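Side-chain contacts in 401aa long hypothetical glucose-1-phosphate thymidylyltransferase (Sulfolobus tokodaii, PDB 2GGO), which probably works as a bifunctional enzyme in the synthesis of UDP-N-acetylglucosamine and UDP-N-acetylgalactosamine, with glucose-1-phosphate thymidylyltransferase activity: residues K31-I34 with E35-E39; T281-V284 with E285-I289. All coordinates share one frame; numbering follows the deposited sequence.

In the fold
The two contacts belong to the two halves of one chain and share no helix, strand or sheet. Interaction 1 comes first, in the N-terminal nucleotidyltransferase half. It lies where the short strand 31-32 runs into helix 33-43. Interaction 2 comes later, in the C-terminal half built of hexapeptide repeats. It is a corner between strands 281-283 and 288-291 of the beta-helix. The centres are 20 Å apart. The nearest atoms are about 6 Å apart, and the contacts do not touch. Interaction 1 lies close to Y97, which probably binds the sugar phosphate, whereas interaction 2 lies away from the probable nucleotide and sugar-phosphate sites.

Interaction 1. Residues K31-I34 with E35-E39; sequences KPLI and EYQIE
P32 and E35 meet where strand 31-32 leads into helix 33-43, in the GT-A-type nucleotidyltransferase domain. Here P32 O takes a weak hydrogen bond from E35 N at 3.1 Å. Regular helix bonds follow. Q37 N gives to L33 O at 3.2 Å, and I38 N gives to I34 O at 3.0 Å, nearly straight.

K31 carries most of the side-chain contact. Its CG sits between the backbone N and the carbonyl carbon (chi1 67°), and beyond CG the chain is extended. This lays the aliphatic part over one face of the Y36 ring. K31 CE makes a CH-pi contact 3.7 Å from the Y36 ring centroid. The ammonium adds an off-centre cation-pi contact, with K31 NZ 4.8 Å from the same Y36 centroid, and pairs with E39. The E35 side chain crosses that of K31 at about a right angle, with E35 CG 4.0 Å from K31 CD. With an alanine in place of K31, the Y36 face would probably lose its aliphatic cover and E39 its charged mate.

L33 O lies in plane at the edge of the Y36 ring. The ring's hydroxyl is hydrogen-bonded to I28 O, and F101 meets the ring edge-to-face. Elsewhere on the helix, I34 CG1 packs on I38 CD1 at 4.1 Å. Q37 NE2 gives hydrogen bonds to L100 O and Y97 O; Y97 probably binds N-acetyl-alpha-D-glucosamine 1-phosphate. Q37 OE1 is buried without a polar partner.

The salt bridge joins K31 NZ to E39 OE1 at 2.8 Å, on the syn side and 26° out of the carboxylate plane.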
loop_
_atom_site.group_PDB
_atom_site.type_symbol
_atom_site.label_atom_id
_atom_site.label_comp_id
_atom_site.label_asym_id
_atom_site.label_seq_id
_atom_site.Cartn_x
_atom_site.Cartn_y
_atom_site.Cartn_z
ATOM N N LYS A 31 8.650 7.492 -0.571
ATOM C CA LYS A 31 7.680 8.177 -1.440
ATOM C C LYS A 31 6.376 7.450 -1.580
ATOM O O LYS A 31 6.338 6.228 -1.431
ATOM C CB LYS A 31 8.297 8.634 -2.793
ATOM C CG LYS A 31 8.725 7.552 -3.745
ATOM C CD LYS A 31 9.787 8.026 -4.745
ATOM C CE LYS A 31 10.078 6.882 -5.744
ATOM N NZ LYS A 31 10.983 7.196 -6.889
ATOM N N PRO A 32 5.294 8.206 -1.810
ATOM C CA PRO A 32 3.991 7.557 -1.870
ATOM C C PRO A 32 3.870 6.583 -3.066
ATOM O O PRO A 32 4.542 6.741 -4.094
ATOM C CB PRO A 32 3.032 8.735 -1.960
ATOM C CG PRO A 32 3.806 9.779 -2.626
ATOM C CD PRO A 32 5.185 9.660 -2.028
ATOM N N LEU A 33 3.038 5.567 -2.901
ATOM C CA LEU A 33 2.707 4.651 -3.955
ATOM C C LEU A 33 2.454 5.364 -5.307
ATOM O O LEU A 33 3.003 4.954 -6.333
ATOM C CB LEU A 33 1.467 3.847 -3.562
ATOM C CG LEU A 33 0.962 2.830 -4.598
ATOM C CD1 LEU A 33 1.923 1.757 -4.869
ATOM C CD2 LEU A 33 -0.303 2.230 -4.074
ATOM N N ILE A 34 1.610 6.397 -5.320
ATOM C CA ILE A 34 1.152 6.967 -6.570
ATOM C C ILE A 34 2.305 7.620 -7.339
ATOM O O ILE A 34 2.293 7.746 -8.560
ATOM C CB ILE A 34 -0.009 7.953 -6.361
ATOM C CG1 ILE A 34 -0.662 8.184 -7.728
ATOM C CG2 ILE A 34 0.526 9.264 -5.645
ATOM C CD1 ILE A 34 -1.852 9.023 -7.753
ATOM N N GLU A 35 3.328 8.003 -6.605
ATOM C CA GLU A 35 4.518 8.581 -7.181
ATOM C C GLU A 35 5.366 7.593 -7.972
ATOM O O GLU A 35 6.042 7.985 -8.940
ATOM C CB GLU A 35 5.284 9.169 -6.028
ATOM C CG GLU A 35 6.591 9.785 -6.331
ATOM C CD GLU A 35 6.725 11.154 -5.632
ATOM O OE1 GLU A 35 5.640 11.737 -5.298
ATOM O OE2 GLU A 35 7.901 11.633 -5.434
ATOM N N TYR A 36 5.405 6.339 -7.513
ATOM C CA TYR A 36 5.918 5.207 -8.291
ATOM C C TYR A 36 5.060 4.931 -9.550
ATOM O O TYR A 36 5.591 4.732 -10.608
ATOM C CB TYR A 36 5.973 3.906 -7.459
ATOM C CG TYR A 36 6.972 3.908 -6.336
ATOM C CD1 TYR A 36 6.596 4.265 -5.041
ATOM C CD2 TYR A 36 8.292 3.558 -6.563
ATOM C CE1 TYR A 36 7.528 4.265 -3.997
ATOM C CE2 TYR A 36 9.215 3.525 -5.536
ATOM C CZ TYR A 36 8.839 3.890 -4.256
ATOM O OH TYR A 36 9.778 3.895 -3.242
ATOM N N GLN A 37 3.747 4.904 -9.445
ATOM C CA GLN A 37 2.953 4.664 -10.629
ATOM C C GLN A 37 3.232 5.722 -11.678
ATOM O O GLN A 37 3.561 5.409 -12.806
ATOM C CB GLN A 37 1.489 4.614 -10.267
ATOM C CG GLN A 37 1.268 3.609 -9.187
ATOM C CD GLN A 37 -0.179 3.469 -8.852
ATOM O OE1 GLN A 37 -0.921 4.467 -8.795
ATOM N NE2 GLN A 37 -0.620 2.231 -8.661
ATOM N N ILE A 38 3.129 6.985 -11.290
ATOM C CA ILE A 38 3.325 8.118 -12.198
ATOM C C ILE A 38 4.693 8.078 -12.858
ATOM O O ILE A 38 4.842 8.375 -14.029
ATOM C CB ILE A 38 3.156 9.439 -11.451
ATOM C CG1 ILE A 38 1.670 9.687 -11.137
ATOM C CG2 ILE A 38 3.856 10.580 -12.211
ATOM C CD1 ILE A 38 1.525 10.750 -10.037
ATOM N N GLU A 39 5.691 7.655 -12.100
ATOM C CA GLU A 39 7.045 7.617 -12.562
ATOM C C GLU A 39 7.308 6.446 -13.545
ATOM O O GLU A 39 8.028 6.623 -14.520
ATOM C CB GLU A 39 7.930 7.534 -11.358
ATOM C CG GLU A 39 9.350 7.699 -11.696
ATOM C CD GLU A 39 10.271 6.942 -10.749
ATOM O OE1 GLU A 39 9.963 6.876 -9.509
ATOM O OE2 GLU A 39 11.312 6.416 -11.251
#

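Interaction 2. Residues T281-V284 with E285-I289; sequences TILV and EKNKI
L283, V284 and E285 lie at the bend between strand 281-283 and strand 288-291, and L283 reaches across it to N287 and I289. The bend is one corner of the left-handed parallel beta-helix made by hexapeptide repeats.

L283 has its CG beside the backbone N (chi1 -50°). This leads both methyls toward the side chain of I289, which they meet obliquely. L283 CD2 is 4.0 Å from I289 CD1, and L283 CD1 is 4.0 Å from I289 CG1. The L283-I289 contact is purely apolar. Nearer the backbone, the CB of N287 points toward 281-284. L283 CB touches N287 CB at 4.0 Å.

V284 and E285 are neighbours in sequence and touch close to the backbone. V284 CG2 lies 3.8 Å from E285 CB. The rest of the E285 side chain is extended and leads away from the bend, where the residue is partly exposed.

V284 and E285 both lean on E302 in the next coil, and N287 N is hydrogen-bonded to S269 OG. L283 and I289 both pack on I271 of strand 270-271, and I289 also touches V295 of strand 294-296. I282 of strand 281-283 touches N219 and L223 of helix 212-225. Strand 281-283 runs parallel between 263-265 and 298-300, while 288-291 lies in another sheet between 270-271 and 305-308.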
loop_
_atom_site.group_PDB
_atom_site.type_symbol
_atom_site.label_atom_id
_atom_site.label_comp_id
_atom_site.label_asym_id
_atom_site.label_seq_id
_atom_site.Cartn_x
_atom_site.Cartn_y
_atom_site.Cartn_z
ATOM N N THR A 281 13.677 -2.383 9.381
ATOM C CA THR A 281 13.262 -1.157 10.020
ATOM C C THR A 281 13.231 -0.104 8.929
ATOM O O THR A 281 14.239 0.148 8.327
ATOM C CB THR A 281 14.227 -0.754 11.117
ATOM O OG1 THR A 281 14.051 -1.659 12.231
ATOM C CG2 THR A 281 13.928 0.686 11.589
ATOM N N ILE A 282 12.079 0.509 8.723
ATOM C CA ILE A 282 11.910 1.529 7.704
ATOM C C ILE A 282 11.408 2.790 8.352
ATOM O O ILE A 282 10.272 2.865 8.775
ATOM C CB ILE A 282 10.937 1.000 6.532
ATOM C CG1 ILE A 282 11.683 -0.093 5.711
ATOM C CG2 ILE A 282 10.369 2.136 5.608
ATOM C CD1 ILE A 282 10.835 -1.378 5.636
ATOM N N LEU A 283 12.256 3.803 8.485
ATOM C CA LEU A 283 11.737 5.035 9.056
ATOM C C LEU A 283 11.574 5.987 7.916
ATOM O O LEU A 283 12.614 6.405 7.369
ATOM C CB LEU A 283 12.749 5.630 10.046
ATOM C CG LEU A 283 13.190 4.529 11.027
ATOM C CD1 LEU A 283 14.506 4.903 11.782
ATOM C CD2 LEU A 283 12.069 4.281 11.971
ATOM N N VAL A 284 10.346 6.361 7.557
ATOM C CA VAL A 284 10.171 7.047 6.259
ATOM C C VAL A 284 10.773 8.452 6.159
ATOM O O VAL A 284 11.369 8.800 5.145
ATOM C CB VAL A 284 8.756 7.007 5.638
ATOM C CG1 VAL A 284 7.946 5.788 5.990
ATOM C CG2 VAL A 284 8.008 8.305 5.731
ATOM N N GLU A 285 10.671 9.235 7.217
ATOM C CA GLU A 285 11.126 10.603 7.200
ATOM C C GLU A 285 10.999 11.225 8.597
ATOM O O GLU A 285 9.923 11.164 9.204
ATOM C CB GLU A 285 10.213 11.388 6.260
ATOM C CG GLU A 285 10.384 12.873 6.303
ATOM C CD GLU A 285 9.396 13.594 5.398
ATOM O OE1 GLU A 285 8.456 12.961 4.859
ATOM O OE2 GLU A 285 9.557 14.813 5.233
ATOM N N LYS A 286 12.067 11.871 9.053
ATOM C CA LYS A 286 11.989 12.717 10.227
ATOM C C LYS A 286 11.461 12.005 11.478
ATOM O O LYS A 286 10.525 12.491 12.156
ATOM C CB LYS A 286 11.113 13.928 9.910
ATOM C CG LYS A 286 11.885 14.996 9.188
ATOM C CD LYS A 286 11.021 16.187 8.943
ATOM C CE LYS A 286 11.696 17.143 7.965
ATOM N NZ LYS A 286 10.603 18.020 7.420
ATOM N N ASN A 287 12.065 10.852 11.779
ATOM C CA ASN A 287 11.557 10.018 12.841
ATOM C C ASN A 287 12.480 10.151 13.999
ATOM O O ASN A 287 13.638 10.434 13.806
ATOM C CB ASN A 287 11.486 8.571 12.394
ATOM C CG ASN A 287 10.484 8.354 11.319
ATOM O OD1 ASN A 287 9.287 8.349 11.538
ATOM N ND2 ASN A 287 10.960 8.173 10.122
ATOM N N LYS A 288 11.941 10.070 15.205
ATOM C CA LYS A 288 12.780 9.987 16.383
ATOM C C LYS A 288 12.640 8.608 17.004
ATOM O O LYS A 288 11.500 8.141 17.245
ATOM C CB LYS A 288 12.533 11.122 17.386
ATOM C CG LYS A 288 13.489 11.023 18.666
ATOM C CD LYS A 288 14.104 12.365 19.053
ATOM C CE LYS A 288 15.272 12.287 20.031
ATOM N NZ LYS A 288 14.878 11.320 21.019
ATOM N N ILE A 289 13.791 7.955 17.151
ATOM C CA ILE A 289 13.977 6.638 17.782
ATOM C C ILE A 289 15.045 6.881 18.845
ATOM O O ILE A 289 16.231 7.095 18.487
ATOM C CB ILE A 289 14.427 5.549 16.766
ATOM C CG1 ILE A 289 13.463 5.412 15.593
ATOM C CG2 ILE A 289 14.601 4.201 17.447
ATOM C CD1 ILE A 289 12.071 4.915 15.878
#